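Local coordinates for microcin B17-processing protein McbD (Escherichia coli str. K-12 substr. MG1655, PDB 6GRH) that takes part in converting the inactive microcin B17 precursor into the active peptide antibiotic, as a YcaO-family protein probably acting in ATP-dependent heterocycle formation, at residues T89-Q94 against A371-N376; E170-L175 against P360-H365; W178-A183 against T381-K386; L364-S369 against K391-P396. The protein carries 1 engineered substitution. One frame throughout, in Å; residues are numbered along the deposited sequence. Where two conformers were deposited one is given.

Contact 1: T89-Q94 against A371-N376; sequences TEAFFQ and AININN
Q94 and N375 meet through a closed ring of two hydrogen bonds, in which one carboxamide reads both the N-H and the C=O of a single residue. N375 N donates to Q94 OE1 at 2.9 Å, lying in the carbonyl plane on a lone pair. In return Q94 NE2 donates to N375 O, also at 2.9 Å, with an N-H...O angle of 166° and the acceptor close to the amide plane. NE2 makes a second bond, back to E90 O one turn earlier in helix 82-95 (3.2 Å), this time approaching from above the carbonyl plane. The chain reaches across because it is extended beyond CG (chi2 175°), which carries CD well out from the helix. Around the ring the packing is lighter: Q94 OE1 also rests 3.4 Å from N375 CB, and A91 CB lies 4.1 Å from N373 CB. N373 is the centre of an inverse gamma turn; its own amide serves F362 and L364, while N376 ND2 bonds N373 O and N375 OD1 turns to T381 N. With three bonds gripping it, the Q94 amide has its flip state and rotation fixed, and a loop without regular secondary structure is tied to the last turns of a helix by a side chain standing in for a neighbouring backbone.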
loop_
_atom_site.group_PDB
_atom_site.type_symbol
_atom_site.label_atom_id
_atom_site.label_comp_id
_atom_site.label_asym_id
_atom_site.label_seq_id
_atom_site.Cartn_x
_atom_site.Cartn_y
_atom_site.Cartn_z
ATOM N N THR E 89 37.801 33.774 42.156
ATOM C CA THR E 89 38.929 33.468 43.047
ATOM C C THR E 89 38.443 32.958 44.397
ATOM O O THR E 89 38.965 31.984 44.901
ATOM C CB THR E 89 39.827 34.697 43.288
ATOM O OG1 THR E 89 40.242 35.242 42.027
ATOM C CG2 THR E 89 41.053 34.320 44.107
ATOM N N GLU E 90 37.437 33.623 44.968
ATOM C CA GLU E 90 36.867 33.208 46.255
ATOM C C GLU E 90 36.099 31.881 46.151
ATOM O O GLU E 90 36.104 31.102 47.105
ATOM C CB GLU E 90 35.997 34.326 46.862
ATOM C CG GLU E 90 36.785 35.587 47.276
ATOM C CD GLU E 90 38.054 35.291 48.064
ATOM O OE1 GLU E 90 37.948 34.849 49.225
ATOM O OE2 GLU E 90 39.181 35.490 47.542
ATOM N N ALA E 91 35.476 31.609 45.000
ATOM C CA ALA E 91 34.888 30.289 44.751
ATOM C C ALA E 91 35.972 29.210 44.670
ATOM O O ALA E 91 35.917 28.228 45.403
ATOM C CB ALA E 91 34.035 30.285 43.483
ATOM N N PHE E 92 36.955 29.416 43.798
ATOM C CA PHE E 92 38.045 28.443 43.609
ATOM C C PHE E 92 38.869 28.218 44.883
ATOM O O PHE E 92 39.273 27.090 45.164
ATOM C CB PHE E 92 39.001 28.865 42.480
ATOM C CG PHE E 92 38.447 28.706 41.085
ATOM C CD1 PHE E 92 37.814 27.541 40.682
ATOM C CD2 PHE E 92 38.609 29.724 40.150
ATOM C CE1 PHE E 92 37.316 27.409 39.386
ATOM C CE2 PHE E 92 38.125 29.597 38.859
ATOM C CZ PHE E 92 37.479 28.435 38.476
ATOM N N PHE E 93 39.094 29.272 45.664
ATOM C CA PHE E 93 39.812 29.138 46.941
ATOM C C PHE E 93 39.153 28.145 47.914
ATOM O O PHE E 93 39.852 27.487 48.669
ATOM C CB PHE E 93 39.987 30.493 47.605
ATOM C CG PHE E 93 40.949 30.486 48.761
ATOM C CD1 PHE E 93 42.320 30.405 48.535
ATOM C CD2 PHE E 93 40.489 30.581 50.078
ATOM C CE1 PHE E 93 43.213 30.400 49.596
ATOM C CE2 PHE E 93 41.380 30.578 51.144
ATOM C CZ PHE E 93 42.744 30.490 50.901
ATOM N N GLN E 94 37.828 27.993 47.864
ATOM C CA GLN E 94 37.138 26.985 48.706
ATOM C C GLN E 94 37.118 25.576 48.107
ATOM O O GLN E 94 36.926 24.590 48.807
ATOM C CB GLN E 94 35.689 27.380 48.916
ATOM C CG GLN E 94 35.485 28.730 49.550
ATOM C CD GLN E 94 34.018 29.075 49.594
ATOM O OE1 GLN E 94 33.208 28.334 50.172
ATOM N NE2 GLN E 94 33.658 30.175 48.951
ATOM N N ALA E 371 33.879 18.841 45.963
ATOM C CA ALA E 371 34.587 20.094 46.179
ATOM C C ALA E 371 33.710 21.257 45.662
ATOM O O ALA E 371 33.581 21.486 44.454
ATOM C CB ALA E 371 35.926 20.043 45.464
ATOM N N ILE E 372 33.105 21.985 46.596
ATOM C CA ILE E 372 32.051 22.951 46.277
ATOM C C ILE E 372 32.280 24.282 47.003
ATOM O O ILE E 372 32.927 24.320 48.064
ATOM C CB ILE E 372 30.672 22.358 46.648
ATOM C CG1 ILE E 372 29.534 23.133 45.949
ATOM C CG2 ILE E 372 30.481 22.312 48.166
ATOM C CD1 ILE E 372 28.193 22.431 45.999
ATOM N N ASN E 373 31.776 25.362 46.410
ATOM C CA ASN E 373 31.844 26.684 47.034
ATOM C C ASN E 373 30.685 26.859 48.034
ATOM O O ASN E 373 29.726 27.585 47.795
ATOM C CB ASN E 373 31.940 27.817 45.993
ATOM C CG ASN E 373 30.741 27.904 45.070
ATOM O OD1 ASN E 373 30.267 26.892 44.529
ATOM N ND2 ASN E 373 30.266 29.132 44.846
ATOM N N ILE E 374 30.818 26.188 49.172
ATOM C CA ILE E 374 29.792 26.153 50.210
ATOM C C ILE E 374 29.425 27.550 50.764
ATOM O O ILE E 374 28.260 27.797 51.116
ATOM C CB ILE E 374 30.214 25.194 51.361
ATOM C CG1 ILE E 374 29.015 24.810 52.243
ATOM C CG2 ILE E 374 31.353 25.779 52.194
ATOM C CD1 ILE E 374 27.951 24.007 51.526
ATOM N N ASN E 375 30.403 28.454 50.807
ATOM C CA ASN E 375 30.173 29.822 51.275
ATOM C C ASN E 375 29.995 30.730 50.069
ATOM O O ASN E 375 30.929 30.935 49.294
ATOM C CB ASN E 375 31.337 30.293 52.143
ATOM C CG ASN E 375 31.515 29.449 53.398
ATOM O OD1 ASN E 375 30.569 28.824 53.889
ATOM N ND2 ASN E 375 32.733 29.448 53.941
ATOM N N ASN E 376 28.782 31.249 49.911
ATOM C CA ASN E 376 28.416 32.044 48.732
ATOM C C ASN E 376 27.320 33.051 49.145
ATOM O O ASN E 376 27.099 33.239 50.349
ATOM C CB ASN E 376 28.042 31.113 47.545
ATOM C CG ASN E 376 26.937 30.121 47.883
ATOM O OD1 ASN E 376 25.880 30.495 48.393
ATOM N ND2 ASN E 376 27.174 28.848 47.586
#

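Contact 2: E170-L175 against P360-H365; sequences ERQSLL and PDFFLH. Engineered in segment 170-175: R171 (natural residue Thr).
Q172, on the long helix 157-180, turns its carboxamide onto the backbone of F363 and pairs with it much as an adjoining strand would, a side-chain imitation of beta pairing inside the YcaO fold. Q172 NE2 donates to F363 O at 2.9 Å, in the carbonyl plane and on a lone pair, with the acceptor near the plane of the glutamine amide. The return bond, F363 N to Q172 OE1 at 3.0 Å, is more bent (139°), its donor tilted from the carbonyl plane. A bend at chi2 (-61°) places CD beside the loop, and the same oxygen is then hemmed in: F362 CB lies 3.4 Å away, and OE1 sits at the edge of the F362 ring, whose plane is almost perpendicular to the amide. F363 CD2 also comes within 3.4 Å of OE1, so carbon lies close to this oxygen from both phenylalanines, beside its one hydrogen bond across the contact.

One turn on, directed bonds give way to plain van der Waals packing by L175, without the hydrogen bonds that fix the orientation of Q172. L175 approaches F363 obliquely, its CB about 4.0 Å from F363 CD2. Neither part faces solvent, for every residue touching here is buried; beyond the glutamine, F168 meets the F362 ring edge-to-face, and L331 and I334 of helix 327-334 pack on it. At the junction of leucine and loop, L175 CD1 presses 3.5 Å from F363 CB and 3.7 Å from H365 O.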
loop_
_atom_site.group_PDB
_atom_site.type_symbol
_atom_site.label_atom_id
_atom_site.label_comp_id
_atom_site.label_asym_id
_atom_site.label_seq_id
_atom_site.Cartn_x
_atom_site.Cartn_y
_atom_site.Cartn_z
ATOM N N GLU E 170 15.963 26.086 39.689
ATOM C CA GLU E 170 15.636 24.748 40.224
ATOM C C GLU E 170 16.717 24.227 41.176
ATOM O O GLU E 170 16.439 23.838 42.305
ATOM C CB GLU E 170 15.468 23.716 39.085
ATOM C CG GLU E 170 14.118 23.793 38.410
ATOM C CD GLU E 170 14.063 23.152 37.035
ATOM O OE1 GLU E 170 14.939 22.341 36.687
ATOM O OE2 GLU E 170 13.122 23.477 36.290
ATOM N N ARG E 171 17.953 24.227 40.690
ATOM C CA ARG E 171 19.063 23.619 41.396
ATOM C C ARG E 171 19.494 24.449 42.603
ATOM O O ARG E 171 19.735 23.891 43.677
ATOM C CB ARG E 171 20.246 23.354 40.439
ATOM C CG ARG E 171 19.894 22.518 39.199
ATOM C CD ARG E 171 19.425 21.119 39.562
ATOM N NE ARG E 171 18.943 20.385 38.391
ATOM C CZ ARG E 171 19.695 19.706 37.524
ATOM N NH1 ARG E 171 21.029 19.637 37.633
ATOM N NH2 ARG E 171 19.095 19.078 36.508
ATOM N N GLN E 172 19.535 25.773 42.454
ATOM C CA GLN E 172 19.872 26.638 43.592
ATOM C C GLN E 172 18.806 26.506 44.670
ATOM O O GLN E 172 19.147 26.373 45.861
ATOM C CB GLN E 172 20.071 28.100 43.191
ATOM C CG GLN E 172 21.177 28.340 42.166
ATOM C CD GLN E 172 22.545 27.915 42.630
ATOM O OE1 GLN E 172 22.908 28.089 43.816
ATOM N NE2 GLN E 172 23.336 27.386 41.699
ATOM N N SER E 173 17.534 26.485 44.260
ATOM C CA SER E 173 16.419 26.246 45.195
ATOM C C SER E 173 16.527 24.899 45.897
ATOM O O SER E 173 16.289 24.799 47.089
ATOM C CB SER E 173 15.049 26.347 44.510
ATOM O OG SER E 173 14.824 27.671 44.027
ATOM N N LEU E 174 16.903 23.875 45.160
ATOM C CA LEU E 174 16.999 22.528 45.709
ATOM C C LEU E 174 18.129 22.401 46.733
ATOM O O LEU E 174 17.953 21.739 47.757
ATOM C CB LEU E 174 17.227 21.527 44.582
ATOM C CG LEU E 174 17.478 20.067 44.979
ATOM C CD1 LEU E 174 16.268 19.434 45.662
ATOM C CD2 LEU E 174 17.904 19.264 43.769
ATOM N N LEU E 175 19.288 22.984 46.424
ATOM C CA LEU E 175 20.426 22.972 47.347
ATOM C C LEU E 175 20.147 23.711 48.645
ATOM O O LEU E 175 20.505 23.222 49.710
ATOM C CB LEU E 175 21.683 23.542 46.697
ATOM C CG LEU E 175 22.296 22.637 45.633
ATOM C CD1 LEU E 175 23.179 23.434 44.677
ATOM C CD2 LEU E 175 23.073 21.496 46.264
ATOM N N PRO E 360 29.706 32.320 40.398
ATOM C CA PRO E 360 30.508 31.974 41.602
ATOM C C PRO E 360 29.953 32.517 42.919
ATOM O O PRO E 360 30.490 32.180 43.971
ATOM C CB PRO E 360 31.875 32.593 41.299
ATOM C CG PRO E 360 31.544 33.783 40.445
ATOM C CD PRO E 360 30.379 33.349 39.580
ATOM N N ASP E 361 28.920 33.367 42.864
ATOM C CA ASP E 361 28.190 33.805 44.057
ATOM C C ASP E 361 27.012 32.914 44.473
ATOM O O ASP E 361 26.368 33.163 45.504
ATOM C CB ASP E 361 27.730 35.249 43.858
ATOM C CG ASP E 361 28.887 36.235 43.953
ATOM O OD1 ASP E 361 29.824 35.986 44.748
ATOM O OD2 ASP E 361 28.867 37.258 43.230
ATOM N N PHE E 362 26.749 31.877 43.685
ATOM C CA PHE E 362 25.779 30.853 44.008
ATOM C C PHE E 362 26.550 29.528 43.985
ATOM O O PHE E 362 27.771 29.511 43.716
ATOM C CB PHE E 362 24.671 30.837 42.943
ATOM C CG PHE E 362 23.730 32.027 42.984
ATOM C CD1 PHE E 362 24.110 33.256 42.461
ATOM C CD2 PHE E 362 22.451 31.899 43.492
ATOM C CE1 PHE E 362 23.250 34.340 42.477
ATOM C CE2 PHE E 362 21.579 32.990 43.518
ATOM C CZ PHE E 362 21.978 34.206 42.997
ATOM N N PHE E 363 25.866 28.421 44.251
ATOM C CA PHE E 363 26.512 27.107 44.094
ATOM C C PHE E 363 26.947 26.855 42.643
ATOM O O PHE E 363 26.165 27.023 41.720
ATOM C CB PHE E 363 25.616 25.993 44.603
ATOM C CG PHE E 363 25.389 26.061 46.076
ATOM C CD1 PHE E 363 26.366 25.598 46.956
ATOM C CD2 PHE E 363 24.229 26.612 46.588
ATOM C CE1 PHE E 363 26.173 25.663 48.312
ATOM C CE2 PHE E 363 24.021 26.673 47.943
ATOM C CZ PHE E 363 24.993 26.215 48.818
ATOM N N LEU E 364 28.216 26.498 42.451
ATOM C CA LEU E 364 28.735 26.223 41.095
ATOM C C LEU E 364 28.280 24.871 40.552
ATOM O O LEU E 364 28.247 24.670 39.344
ATOM C CB LEU E 364 30.273 26.343 41.051
ATOM C CG LEU E 364 30.783 27.784 40.951
ATOM C CD1 LEU E 364 32.283 27.849 41.149
ATOM C CD2 LEU E 364 30.421 28.442 39.632
ATOM N N HIS E 365 27.951 23.945 41.433
ATOM C CA HIS E 365 27.403 22.664 41.030
ATOM C C HIS E 365 26.604 22.092 42.201
ATOM O O HIS E 365 26.556 22.715 43.251
ATOM C CB HIS E 365 28.541 21.732 40.591
ATOM C CG HIS E 365 29.539 21.448 41.663
ATOM N ND1 HIS E 365 29.283 20.586 42.705
ATOM C CD2 HIS E 365 30.814 21.869 41.825
ATOM C CE1 HIS E 365 30.348 20.512 43.482
ATOM N NE2 HIS E 365 31.297 21.270 42.962
#

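Contact 3: W178-A183 against T381-K386; sequences WLQGKA and TGDGIK
Q180 and D383 lie side by side and point the same way, their amide and carboxylate planes 28° apart, yet they meet through carbon: Q180 OE1 comes 3.8 Å from D383 CB. The glutamine is extended beyond CG, and its CB bond leaves away from the loop, so it is the end of the chain that returns to the aspartate; nearer its root, Q180 CG lies 4.1 Å from G384 CA. I385 takes a different course. Its CG1 stands anti to the carbonyl carbon (chi1 -61°), and a roughly anti chi2 then sends CD1 out to 4.1 Å from Q180 C.

Between these side chains lies the polar link. I385 N donates to L179 O at 2.7 Å, almost straight (165°). The same oxygen receives a CA-H...O contact from G384 CA at 3.4 Å, an approach made possible by a residue with no side chain at the point where the loop comes closest. L179 O thus has a proper donor as well as a weaker one.

The setting is the end of helix 157-180: G181, with positive phi, is the first residue to leave helical geometry, and strand 182-187 begins directly after it, pairing with V307 and L309. On the preceding turn W178 O bonds R388, whose guanidinium also makes a cation-pi contact with the indole, so the loop after strand 350-358 is held against the end of the helix at both W178 and L179.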
loop_
_atom_site.group_PDB
_atom_site.type_symbol
_atom_site.label_atom_id
_atom_site.label_comp_id
_atom_site.label_asym_id
_atom_site.label_seq_id
_atom_site.Cartn_x
_atom_site.Cartn_y
_atom_site.Cartn_z
ATOM N N TRP E 178 17.748 21.444 50.495
ATOM C CA TRP E 178 18.555 20.332 50.995
ATOM C C TRP E 178 19.321 20.722 52.271
ATOM O O TRP E 178 19.208 20.045 53.296
ATOM C CB TRP E 178 19.536 19.873 49.920
ATOM C CG TRP E 178 20.530 18.836 50.370
ATOM C CD1 TRP E 178 21.897 18.935 50.340
ATOM C CD2 TRP E 178 20.235 17.543 50.885
ATOM N NE1 TRP E 178 22.463 17.778 50.789
ATOM C CE2 TRP E 178 21.469 16.904 51.135
ATOM C CE3 TRP E 178 19.044 16.849 51.147
ATOM C CZ2 TRP E 178 21.550 15.607 51.650
ATOM C CZ3 TRP E 178 19.126 15.548 51.652
ATOM C CH2 TRP E 178 20.371 14.948 51.904
ATOM N N LEU E 179 20.045 21.837 52.220
ATOM C CA LEU E 179 20.917 22.238 53.329
ATOM C C LEU E 179 20.184 22.703 54.587
ATOM O O LEU E 179 20.633 22.413 55.689
ATOM C CB LEU E 179 21.908 23.309 52.872
ATOM C CG LEU E 179 22.903 22.791 51.826
ATOM C CD1 LEU E 179 23.621 23.937 51.124
ATOM C CD2 LEU E 179 23.896 21.806 52.425
ATOM N N GLN E 180 19.075 23.417 54.416
ATOM C CA GLN E 180 18.356 24.064 55.526
ATOM C C GLN E 180 17.047 23.394 55.935
ATOM O O GLN E 180 16.557 23.631 57.030
ATOM C CB GLN E 180 18.089 25.522 55.169
ATOM C CG GLN E 180 19.371 26.303 54.956
ATOM C CD GLN E 180 19.155 27.800 54.911
ATOM O OE1 GLN E 180 19.679 28.541 55.743
ATOM N NE2 GLN E 180 18.376 28.253 53.940
ATOM N N GLY E 181 16.477 22.578 55.060
ATOM C CA GLY E 181 15.169 21.983 55.300
ATOM C C GLY E 181 13.954 22.901 55.182
ATOM O O GLY E 181 12.861 22.494 55.555
ATOM N N LYS E 182 14.132 24.110 54.648
ATOM C CA LYS E 182 13.069 25.118 54.627
ATOM C C LYS E 182 12.359 25.171 53.269
ATOM O O LYS E 182 13.015 25.245 52.221
ATOM C CB LYS E 182 13.650 26.491 54.966
ATOM C CG LYS E 182 13.956 26.659 56.444
ATOM C CD LYS E 182 14.971 27.762 56.700
ATOM C CE LYS E 182 15.565 27.613 58.090
ATOM N NZ LYS E 182 16.704 28.539 58.343
ATOM N N ALA E 183 11.025 25.113 53.311
ATOM C CA ALA E 183 10.161 25.251 52.137
ATOM C C ALA E 183 9.173 26.375 52.393
ATOM O O ALA E 183 8.917 26.741 53.547
ATOM C CB ALA E 183 9.419 23.946 51.895
ATOM N N THR E 381 28.557 28.112 55.591
ATOM C CA THR E 381 28.735 26.970 56.503
ATOM C C THR E 381 28.135 27.257 57.880
ATOM O O THR E 381 28.343 28.337 58.441
ATOM C CB THR E 381 30.223 26.605 56.688
ATOM O OG1 THR E 381 30.758 26.162 55.444
ATOM C CG2 THR E 381 30.399 25.480 57.723
ATOM N N GLY E 382 27.363 26.302 58.394
ATOM C CA GLY E 382 26.732 26.441 59.709
ATOM C C GLY E 382 25.323 27.002 59.717
ATOM O O GLY E 382 24.659 26.949 60.752
ATOM N N ASP E 383 24.860 27.541 58.582
ATOM C CA ASP E 383 23.493 28.046 58.453
ATOM C C ASP E 383 22.457 26.935 58.585
ATOM O O ASP E 383 21.438 27.120 59.234
ATOM C CB ASP E 383 23.257 28.715 57.086
ATOM C CG ASP E 383 23.764 30.147 57.006
ATOM O OD1 ASP E 383 24.361 30.656 57.969
ATOM O OD2 ASP E 383 23.547 30.760 55.935
ATOM N N GLY E 384 22.704 25.802 57.940
ATOM C CA GLY E 384 21.733 24.723 57.875
ATOM C C GLY E 384 22.152 23.499 58.655
ATOM O O GLY E 384 22.885 23.602 59.655
ATOM N N ILE E 385 21.683 22.345 58.186
ATOM C CA ILE E 385 21.907 21.056 58.835
ATOM C C ILE E 385 23.311 20.526 58.505
ATOM O O ILE E 385 23.642 20.311 57.323
ATOM C CB ILE E 385 20.850 20.026 58.392
ATOM C CG1 ILE E 385 19.440 20.501 58.780
ATOM C CG2 ILE E 385 21.120 18.660 59.015
ATOM C CD1 ILE E 385 18.355 19.973 57.858
ATOM N N LYS E 386 24.108 20.285 59.551
ATOM C CA LYS E 386 25.534 19.969 59.399
ATOM C C LYS E 386 25.841 18.758 58.508
ATOM O O LYS E 386 26.651 18.866 57.590
ATOM C CB LYS E 386 26.211 19.769 60.771
ATOM C CG LYS E 386 27.736 19.634 60.721
ATOM C CD LYS E 386 28.387 20.685 59.819
ATOM C CE LYS E 386 29.825 21.005 60.210
ATOM N NZ LYS E 386 30.439 21.982 59.255
#

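Contact 4: L364-S369 against K391-P396; sequences LHMNNS and KMVPFP
M366 supplies most of the apolar contact with the C-terminal tail. Its chain bends at chi3 (-74°), bringing CE 3.3 Å from V393 CG1, tighter than usual for two carbons, and 3.8 Å from F395 CD1; M366 meets both V393 and F395 at about a right angle. Nearer the backbone, M366 CG touches M392 CE at 4.1 Å, the two side chains running obliquely to each other. M392, extended beyond CG, also passes across N367, its SD 3.6 Å from N367 OD1.

Both partners are irregular chain, here two passes of the long segment that follows strand 350-358 and runs to the C-terminus, whose proline-rich end is a feature known from other YcaO cyclodehydratases.

The polar part relies on a bridging water and on local bonds. Water 1 accepts from N368 N and from V393 N (3.0 Å) and donates to M366 O, joining the two passes through main-chain atoms. N367 OD1 takes the S369 hydroxyl, OG to OD1 2.7 Å, on a lone pair, together with a weak bond from S369 N; H365 ND1 accepts N367 N in the ring plane. Beyond the two passes, K391 O bonds W178 NE1, and M392 O bonds H289 NE2.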
loop_
_atom_site.group_PDB
_atom_site.type_symbol
_atom_site.label_atom_id
_atom_site.label_comp_id
_atom_site.label_asym_id
_atom_site.label_seq_id
_atom_site.Cartn_x
_atom_site.Cartn_y
_atom_site.Cartn_z
ATOM N N LEU E 364 28.216 26.498 42.451
ATOM C CA LEU E 364 28.735 26.223 41.095
ATOM C C LEU E 364 28.280 24.871 40.552
ATOM O O LEU E 364 28.247 24.670 39.344
ATOM C CB LEU E 364 30.273 26.343 41.051
ATOM C CG LEU E 364 30.783 27.784 40.951
ATOM C CD1 LEU E 364 32.283 27.849 41.149
ATOM C CD2 LEU E 364 30.421 28.442 39.632
ATOM N N HIS E 365 27.951 23.945 41.433
ATOM C CA HIS E 365 27.403 22.664 41.030
ATOM C C HIS E 365 26.604 22.092 42.201
ATOM O O HIS E 365 26.556 22.715 43.251
ATOM C CB HIS E 365 28.541 21.732 40.591
ATOM C CG HIS E 365 29.539 21.448 41.663
ATOM N ND1 HIS E 365 29.283 20.586 42.705
ATOM C CD2 HIS E 365 30.814 21.869 41.825
ATOM C CE1 HIS E 365 30.348 20.512 43.482
ATOM N NE2 HIS E 365 31.297 21.270 42.962
ATOM N N MET E 366 26.003 20.919 42.046
ATOM C CA MET E 366 25.043 20.426 43.042
ATOM C C MET E 366 25.510 19.279 43.935
ATOM O O MET E 366 24.702 18.713 44.686
ATOM C CB MET E 366 23.712 20.068 42.359
ATOM C CG MET E 366 23.664 18.751 41.614
ATOM S SD MET E 366 21.992 18.421 41.014
ATOM C CE MET E 366 21.124 17.972 42.508
ATOM N N ASN E 367 26.791 18.935 43.865
ATOM C CA ASN E 367 27.351 17.872 44.697
ATOM C C ASN E 367 28.067 18.432 45.938
ATOM O O ASN E 367 29.262 18.699 45.898
ATOM C CB ASN E 367 28.317 17.031 43.858
ATOM C CG ASN E 367 28.906 15.870 44.629
ATOM O OD1 ASN E 367 28.469 15.555 45.738
ATOM N ND2 ASN E 367 29.903 15.218 44.035
ATOM N N ASN E 368 27.362 18.589 47.052
ATOM C CA ASN E 368 28.055 19.106 48.243
ATOM C C ASN E 368 28.836 18.008 49.028
ATOM O O ASN E 368 29.419 18.312 50.046
ATOM C CB ASN E 368 27.173 20.031 49.120
ATOM C CG ASN E 368 25.787 19.515 49.299
ATOM O OD1 ASN E 368 24.796 20.163 48.921
ATOM N ND2 ASN E 368 25.701 18.301 49.821
ATOM N N SER E 369 28.861 16.760 48.533
ATOM C CA SER E 369 29.843 15.756 48.988
ATOM C C SER E 369 31.207 15.898 48.286
ATOM O O SER E 369 32.161 15.245 48.668
ATOM C CB SER E 369 29.322 14.327 48.790
ATOM O OG SER E 369 29.565 13.857 47.471
ATOM N N LYS E 391 26.882 15.768 52.323
ATOM C CA LYS E 391 26.169 14.670 51.667
ATOM C C LYS E 391 25.503 15.179 50.404
ATOM O O LYS E 391 24.875 16.236 50.418
ATOM C CB LYS E 391 25.069 14.127 52.566
ATOM C CG LYS E 391 25.438 12.972 53.474
ATOM C CD LYS E 391 24.176 12.338 54.072
ATOM C CE LYS E 391 23.360 11.579 53.023
ATOM N NZ LYS E 391 22.266 10.740 53.600
ATOM N N MET E 392 25.575 14.418 49.324
ATOM C CA MET E 392 24.882 14.848 48.123
ATOM C C MET E 392 23.364 14.666 48.261
ATOM O O MET E 392 22.892 13.639 48.728
ATOM C CB MET E 392 25.387 14.128 46.893
ATOM C CG MET E 392 24.682 14.640 45.667
ATOM S SD MET E 392 25.542 14.276 44.162
ATOM C CE MET E 392 24.308 14.915 43.020
ATOM N N VAL E 393 22.624 15.695 47.857
ATOM C CA VAL E 393 21.148 15.655 47.758
ATOM C C VAL E 393 20.673 14.408 46.972
ATOM O O VAL E 393 21.292 14.072 45.969
ATOM C CB VAL E 393 20.605 16.970 47.109
ATOM C CG1 VAL E 393 21.045 17.113 45.664
ATOM C CG2 VAL E 393 19.080 17.078 47.229
ATOM N N PRO E 394 19.611 13.706 47.449
ATOM C CA PRO E 394 19.101 12.503 46.771
ATOM C C PRO E 394 18.200 12.833 45.550
ATOM O O PRO E 394 16.980 12.591 45.539
ATOM C CB PRO E 394 18.356 11.766 47.892
ATOM C CG PRO E 394 17.847 12.865 48.770
ATOM C CD PRO E 394 18.932 13.909 48.747
ATOM N N PHE E 395 18.847 13.375 44.523
ATOM C CA PHE E 395 18.192 13.898 43.335
ATOM C C PHE E 395 19.089 13.496 42.166
ATOM O O PHE E 395 20.306 13.553 42.323
ATOM C CB PHE E 395 18.088 15.421 43.449
ATOM C CG PHE E 395 17.251 16.057 42.378
ATOM C CD1 PHE E 395 17.841 16.561 41.233
ATOM C CD2 PHE E 395 15.869 16.161 42.522
ATOM C CE1 PHE E 395 17.081 17.141 40.229
ATOM C CE2 PHE E 395 15.097 16.738 41.521
ATOM C CZ PHE E 395 15.712 17.222 40.366
ATOM N N PRO E 396 18.512 13.064 41.015
ATOM C CA PRO E 396 19.356 12.662 39.860
ATOM C C PRO E 396 20.021 13.832 39.099
ATOM O O PRO E 396 21.021 13.649 38.369
ATOM C CB PRO E 396 18.376 11.935 38.927
ATOM C CG PRO E 396 17.006 12.297 39.373
ATOM C CD PRO E 396 17.070 12.976 40.703
ATOM O OXT PRO E 396 19.564 14.992 39.189
HETATM O O HOH W 1 24.221 18.144 47.112
#

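Contacts 1 and 2 illustrate one device used twice: a helix glutamine closing a two-bond ring on the backbone of a loop residue, with centres 12 Å apart. They are joined by a probable hydrogen bond, A371 O to H365 NE2 (2.7 Å). Contacts 2 and 3 share helix 157-180, and F363 CZ packs 3.5 Å from L179 CD1. Contact 4, about 10 Å from contact 2 between centres, continues the same loop, sharing L364 and H365 with contact 2, while its tail packs on the helix, L174 CD2 lying 3.6 Å from F395 CG. Contact 4 also reaches contact 3, where W178 CZ3 lies 3.3 Å from P394 CD. The C-terminal chain thus threads all four.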